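Local atomic coordinates of Tv2483 (Treponema vincentii, PDB entry 6DET), a protein that binds L-arginine with high selectivity and, as the solute-binding lipoprotein of an ABC transporter, probably delivers it for uptake. Residues L137-A149 with A162-I175. Sequence-based numbering, arbitrary orientation.
Sequences LAQLQNRTIAVEA and ALKDHVIIKAMATI. With ARG (arginine), chain B.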
loop_
_atom_site.group_PDB
_atom_site.type_symbol
_atom_site.label_atom_id
_atom_site.label_comp_id
_atom_site.label_asym_id
_atom_site.label_seq_id
_atom_site.Cartn_x
_atom_site.Cartn_y
_atom_site.Cartn_z
ATOM N N LEU A 137 -9.720 -19.323 -9.837
ATOM C CA LEU A 137 -10.463 -18.081 -10.022
ATOM C C LEU A 137 -11.801 -18.353 -10.692
ATOM O O LEU A 137 -12.791 -17.672 -10.402
ATOM C CB LEU A 137 -9.652 -17.080 -10.851
ATOM C CG LEU A 137 -8.328 -16.553 -10.277
ATOM C CD1 LEU A 137 -7.591 -15.723 -11.319
ATOM C CD2 LEU A 137 -8.533 -15.738 -9.010
ATOM N N ALA A 138 -11.858 -19.369 -11.569
ATOM C CA ALA A 138 -13.097 -19.665 -12.281
ATOM C C ALA A 138 -14.231 -19.992 -11.323
ATOM O O ALA A 138 -15.399 -19.772 -11.652
ATOM C CB ALA A 138 -12.881 -20.826 -13.250
ATOM N N GLN A 139 -13.918 -20.528 -10.146
ATOM C CA GLN A 139 -14.955 -20.816 -9.165
ATOM C C GLN A 139 -15.453 -19.564 -8.458
ATOM O O GLN A 139 -16.349 -19.667 -7.615
ATOM C CB GLN A 139 -14.435 -21.809 -8.135
ATOM C CG GLN A 139 -14.206 -23.200 -8.709
ATOM C CD GLN A 139 -13.443 -24.090 -7.763
ATOM O OE1 GLN A 139 -12.452 -23.680 -7.153
ATOM N NE2 GLN A 139 -13.887 -25.324 -7.647
ATOM N N LEU A 140 -14.897 -18.401 -8.768
ATOM C CA LEU A 140 -15.393 -17.149 -8.223
ATOM C C LEU A 140 -16.523 -16.569 -9.065
ATOM O O LEU A 140 -17.099 -15.542 -8.686
ATOM C CB LEU A 140 -14.251 -16.135 -8.107
ATOM C CG LEU A 140 -13.022 -16.507 -7.267
ATOM C CD1 LEU A 140 -11.936 -15.464 -7.442
ATOM C CD2 LEU A 140 -13.353 -16.667 -5.793
ATOM N N GLN A 141 -16.864 -17.205 -10.188
ATOM C CA GLN A 141 -17.921 -16.687 -11.046
ATOM C C GLN A 141 -19.250 -16.696 -10.315
ATOM O O GLN A 141 -19.568 -17.636 -9.579
ATOM C CB GLN A 141 -18.039 -17.507 -12.326
ATOM C CG GLN A 141 -16.895 -17.316 -13.272
ATOM C CD GLN A 141 -17.177 -17.911 -14.621
ATOM O OE1 GLN A 141 -18.275 -17.772 -15.154
ATOM N NE2 GLN A 141 -16.189 -18.590 -15.181
ATOM N N ASN A 142 -20.043 -15.641 -10.540
ATOM C CA ASN A 142 -21.352 -15.498 -9.906
ATOM C C ASN A 142 -21.210 -15.525 -8.388
ATOM O O ASN A 142 -21.996 -16.158 -7.682
ATOM C CB ASN A 142 -22.333 -16.579 -10.376
ATOM C CG ASN A 142 -22.459 -16.644 -11.884
ATOM O OD1 ASN A 142 -22.095 -17.643 -12.505
ATOM N ND2 ASN A 142 -22.983 -15.585 -12.481
ATOM N N ARG A 143 -20.181 -14.861 -7.889
ATOM C CA ARG A 143 -19.955 -14.710 -6.463
ATOM C C ARG A 143 -19.921 -13.227 -6.129
ATOM O O ARG A 143 -19.880 -12.370 -7.009
ATOM C CB ARG A 143 -18.634 -15.355 -6.033
ATOM C CG ARG A 143 -18.467 -16.810 -6.410
ATOM C CD ARG A 143 -19.294 -17.737 -5.555
ATOM N NE ARG A 143 -18.946 -19.119 -5.851
ATOM C CZ ARG A 143 -19.597 -20.180 -5.386
ATOM N NH1 ARG A 143 -20.645 -20.029 -4.585
ATOM N NH2 ARG A 143 -19.193 -21.397 -5.723
ATOM N N THR A 144 -19.912 -12.941 -4.837
ATOM C CA THR A 144 -19.678 -11.597 -4.332
ATOM C C THR A 144 -18.286 -11.522 -3.736
ATOM O O THR A 144 -17.916 -12.352 -2.898
ATOM C CB THR A 144 -20.732 -11.246 -3.283
ATOM O OG1 THR A 144 -22.005 -11.251 -3.919
ATOM C CG2 THR A 144 -20.470 -9.881 -2.657
ATOM N N ILE A 145 -17.525 -10.510 -4.140
ATOM C CA ILE A 145 -16.143 -10.369 -3.711
ATOM C C ILE A 145 -15.962 -8.979 -3.131
ATOM O O ILE A 145 -16.361 -7.985 -3.751
ATOM C CB ILE A 145 -15.155 -10.593 -4.866
ATOM C CG1 ILE A 145 -15.437 -11.950 -5.523
ATOM C CG2 ILE A 145 -13.710 -10.467 -4.339
ATOM C CD1 ILE A 145 -14.542 -12.262 -6.692
ATOM N N ALA A 146 -15.368 -8.912 -1.946
ATOM C CA ALA A 146 -15.192 -7.644 -1.248
ATOM C C ALA A 146 -13.794 -7.119 -1.522
ATOM O O ALA A 146 -12.822 -7.884 -1.590
ATOM C CB ALA A 146 -15.409 -7.775 0.265
ATOM N N VAL A 147 -13.710 -5.805 -1.686
ATOM C CA VAL A 147 -12.437 -5.131 -1.905
ATOM C C VAL A 147 -12.419 -3.895 -1.024
ATOM O O VAL A 147 -13.465 -3.327 -0.694
ATOM C CB VAL A 147 -12.215 -4.759 -3.390
ATOM C CG1 VAL A 147 -12.382 -5.990 -4.273
ATOM C CG2 VAL A 147 -13.160 -3.624 -3.836
ATOM N N GLU A 148 -11.229 -3.480 -0.635
ATOM C CA GLU A 148 -11.094 -2.183 0.013
ATOM C C GLU A 148 -11.392 -1.063 -0.997
ATOM O O GLU A 148 -10.917 -1.084 -2.140
ATOM C CB GLU A 148 -9.695 -2.064 0.626
ATOM C CG GLU A 148 -9.522 -0.860 1.514
ATOM C CD GLU A 148 -8.120 -0.746 2.152
ATOM O OE1 GLU A 148 -7.138 -1.393 1.703
ATOM O OE2 GLU A 148 -8.000 0.053 3.108
ATOM N N ALA A 149 -12.224 -0.107 -0.595
ATOM C CA ALA A 149 -12.597 0.984 -1.484
ATOM C C ALA A 149 -11.382 1.789 -1.919
ATOM O O ALA A 149 -10.444 1.994 -1.147
ATOM C CB ALA A 149 -13.579 1.928 -0.799
ATOM N N ALA A 162 -12.282 -14.671 -16.462
ATOM C CA ALA A 162 -13.345 -15.477 -15.868
ATOM C C ALA A 162 -14.397 -14.628 -15.159
ATOM O O ALA A 162 -15.556 -15.044 -15.052
ATOM C CB ALA A 162 -12.742 -16.482 -14.883
ATOM N N LEU A 163 -14.023 -13.432 -14.687
ATOM C CA LEU A 163 -14.820 -12.710 -13.704
ATOM C C LEU A 163 -15.558 -11.488 -14.240
ATOM O O LEU A 163 -16.541 -11.067 -13.620
ATOM C CB LEU A 163 -13.925 -12.273 -12.534
ATOM C CG LEU A 163 -13.297 -13.421 -11.738
ATOM C CD1 LEU A 163 -12.634 -12.892 -10.475
ATOM C CD2 LEU A 163 -14.316 -14.502 -11.386
ATOM N N LYS A 164 -15.125 -10.906 -15.351
ATOM C CA LYS A 164 -15.810 -9.735 -15.880
ATOM C C LYS A 164 -17.271 -10.066 -16.144
ATOM O O LYS A 164 -17.593 -11.113 -16.720
ATOM C CB LYS A 164 -15.131 -9.257 -17.165
ATOM C CG LYS A 164 -15.653 -7.924 -17.696
ATOM C CD LYS A 164 -15.077 -7.584 -19.066
ATOM C CE LYS A 164 -13.566 -7.392 -19.034
ATOM N NZ LYS A 164 -12.807 -8.662 -19.229
ATOM N N ASP A 165 -18.160 -9.177 -15.709
ATOM C CA ASP A 165 -19.601 -9.318 -15.908
ATOM C C ASP A 165 -20.187 -10.529 -15.188
ATOM O O ASP A 165 -21.320 -10.917 -15.479
ATOM C CB ASP A 165 -19.963 -9.402 -17.400
ATOM C CG ASP A 165 -19.600 -8.149 -18.169
ATOM O OD1 ASP A 165 -19.560 -7.060 -17.558
ATOM O OD2 ASP A 165 -19.365 -8.258 -19.391
ATOM N N HIS A 166 -19.445 -11.144 -14.256
ATOM C CA HIS A 166 -19.967 -12.270 -13.490
ATOM C C HIS A 166 -19.581 -12.195 -12.018
ATOM O O HIS A 166 -19.524 -13.232 -11.350
ATOM C CB HIS A 166 -19.488 -13.598 -14.086
ATOM C CG HIS A 166 -20.169 -13.952 -15.371
ATOM N ND1 HIS A 166 -19.487 -14.435 -16.466
ATOM C CD2 HIS A 166 -21.473 -13.893 -15.734
ATOM C CE1 HIS A 166 -20.341 -14.654 -17.450
ATOM N NE2 HIS A 166 -21.552 -14.332 -17.033
ATOM N N VAL A 167 -19.330 -11.004 -11.492
ATOM C CA VAL A 167 -18.996 -10.826 -10.086
ATOM C C VAL A 167 -19.767 -9.625 -9.556
ATOM O O VAL A 167 -20.030 -8.666 -10.290
ATOM C CB VAL A 167 -17.478 -10.647 -9.891
ATOM C CG1 VAL A 167 -17.153 -10.283 -8.460
ATOM C CG2 VAL A 167 -16.756 -11.920 -10.277
ATOM N N ILE A 168 -20.153 -9.701 -8.285
ATOM C CA ILE A 168 -20.638 -8.556 -7.521
ATOM C C ILE A 168 -19.494 -8.089 -6.637
ATOM O O ILE A 168 -18.930 -8.886 -5.879
ATOM C CB ILE A 168 -21.864 -8.934 -6.671
ATOM C CG1 ILE A 168 -22.950 -9.554 -7.545
ATOM C CG2 ILE A 168 -22.422 -7.715 -5.928
ATOM C CD1 ILE A 168 -24.091 -10.179 -6.742
ATOM N N ILE A 169 -19.142 -6.810 -6.725
ATOM C CA ILE A 169 -18.026 -6.260 -5.962
ATOM C C ILE A 169 -18.572 -5.385 -4.840
ATOM O O ILE A 169 -19.369 -4.468 -5.083
ATOM C CB ILE A 169 -17.070 -5.484 -6.871
ATOM C CG1 ILE A 169 -16.449 -6.465 -7.870
ATOM C CG2 ILE A 169 -15.994 -4.806 -6.046
ATOM C CD1 ILE A 169 -15.705 -5.808 -9.001
ATOM N N LYS A 170 -18.174 -5.686 -3.603
ATOM C CA LYS A 170 -18.556 -4.875 -2.446
ATOM C C LYS A 170 -17.317 -4.149 -1.946
ATOM O O LYS A 170 -16.320 -4.789 -1.601
ATOM C CB LYS A 170 -19.158 -5.717 -1.320
ATOM C CG LYS A 170 -20.600 -6.097 -1.556
ATOM C CD LYS A 170 -21.183 -6.852 -0.379
ATOM C CE LYS A 170 -22.609 -7.270 -0.671
ATOM N NZ LYS A 170 -23.475 -6.104 -0.985
ATOM N N ALA A 171 -17.386 -2.824 -1.900
ATOM C CA ALA A 171 -16.281 -2.001 -1.430
ATOM C C ALA A 171 -16.468 -1.683 0.046
ATOM O O ALA A 171 -17.553 -1.260 0.464
ATOM C CB ALA A 171 -16.184 -0.703 -2.231
ATOM N N MET A 172 -15.416 -1.891 0.827
ATOM C CA MET A 172 -15.434 -1.672 2.262
ATOM C C MET A 172 -14.325 -0.714 2.679
ATOM O O MET A 172 -13.359 -0.483 1.948
ATOM C CB MET A 172 -15.314 -3.012 2.973
ATOM C CG MET A 172 -16.225 -4.029 2.310
ATOM S SD MET A 172 -16.645 -5.442 3.333
ATOM C CE MET A 172 -18.181 -5.945 2.549
ATOM N N ALA A 173 -14.483 -0.135 3.867
ATOM C CA ALA A 173 -13.632 0.968 4.295
ATOM C C ALA A 173 -12.348 0.546 4.998
ATOM O O ALA A 173 -11.419 1.363 5.097
ATOM C CB ALA A 173 -14.419 1.887 5.243
ATOM N N THR A 174 -12.282 -0.669 5.540
ATOM C CA THR A 174 -11.058 -1.161 6.159
ATOM C C THR A 174 -10.760 -2.592 5.733
ATOM O O THR A 174 -11.614 -3.325 5.210
ATOM C CB THR A 174 -11.120 -1.133 7.690
ATOM O OG1 THR A 174 -11.984 -2.178 8.157
ATOM C CG2 THR A 174 -11.652 0.208 8.207
ATOM N N ILE A 175 -9.544 -3.015 6.064
ATOM C CA ILE A 175 -9.148 -4.389 5.777
ATOM C C ILE A 175 -9.875 -5.346 6.714
ATOM O O ILE A 175 -10.282 -6.447 6.313
ATOM C CB ILE A 175 -7.620 -4.529 5.884
ATOM C CG1 ILE A 175 -6.921 -3.673 4.809
ATOM C CG2 ILE A 175 -7.203 -5.997 5.774
ATOM C CD1 ILE A 175 -5.424 -3.481 5.076
HETATM N N ARG B . -2.326 -0.976 -2.529
HETATM C CA ARG B . -3.577 -0.291 -2.110
HETATM C C ARG B . -3.735 1.001 -2.904
HETATM O O ARG B . -2.724 1.498 -3.436
HETATM C CB ARG B . -3.558 0.023 -0.615
HETATM C CG ARG B . -3.587 -1.205 0.288
HETATM C CD ARG B . -3.483 -0.879 1.776
HETATM N NE ARG B . -4.643 -0.128 2.213
HETATM C CZ ARG B . -4.643 1.164 2.523
HETATM N NH1 ARG B . -5.804 1.728 2.867
HETATM N NH2 ARG B . -3.524 1.888 2.473
HETATM O OXT ARG B . -4.847 1.541 -2.989
#
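The carbonyl oxygen of Ile-168 takes one hydrogen bond and one weaker contact from the neighbouring strand: Ile-145 N donates to Ile-168 O at 2.8 Å, and Thr-144 CA adds a C-H...O contact to the same oxygen at 3.2 Å. Lys-170 O repeats the pattern with Val-147 N and Ala-146 CA. Ile-145 O in turn accepts from Lys-170 N, so Ile-145 spans the two residues flanking its partner Ile-169; Val-147 does the same with Lys-170 O and Met-172 N. This pairing makes the ladder parallel, and Ala-149 N closes it on Met-172 O. A crossing angle of -30° between the strands records the twist.

Side chains sort by face. On one, Ile-145 CD1 rests against Val-167 CG1 at 3.7 Å, and Val-147 CG2 meets Ile-169 CG2 at 3.8 Å; Leu-163 extends this apolar layer, its CD2 lying 3.7 Å from Leu-140 CB. On the other face, Thr-144 OG1 lies over Ile-168 CB at 3.6 Å, while its CG2 branch, anti to the backbone N, packs against the aliphatic chain of Lys-170. Further along, the methionine tip, SD and CE, of Met-172 touches the methyl of Ala-146.

At the C-terminal end of strand 143-148, Glu-148 stretches toward the bound arginine, with CG anti to the backbone N (chi1 -170°) and the chain extended beyond it. Its OE1 accepts from ligand NE and its OE2 from ligand NH1, each at 2.8 Å, a two-pronged grip that fixes how the guanidinium is turned. Asp-193 OD2, from strand 189-193, is also hydrogen-bonded to the ligand.

The two strands belong to a right-handed beta-alpha-beta crossover through helix 153-158, whose Leu-157 covers Ile-145, Val-147 and Leu-163. Helix 175-184 packs on Ala-146 and Met-172, and strand 189-193 pairs in parallel with strand 143-148, placing the latter between two parallel neighbours.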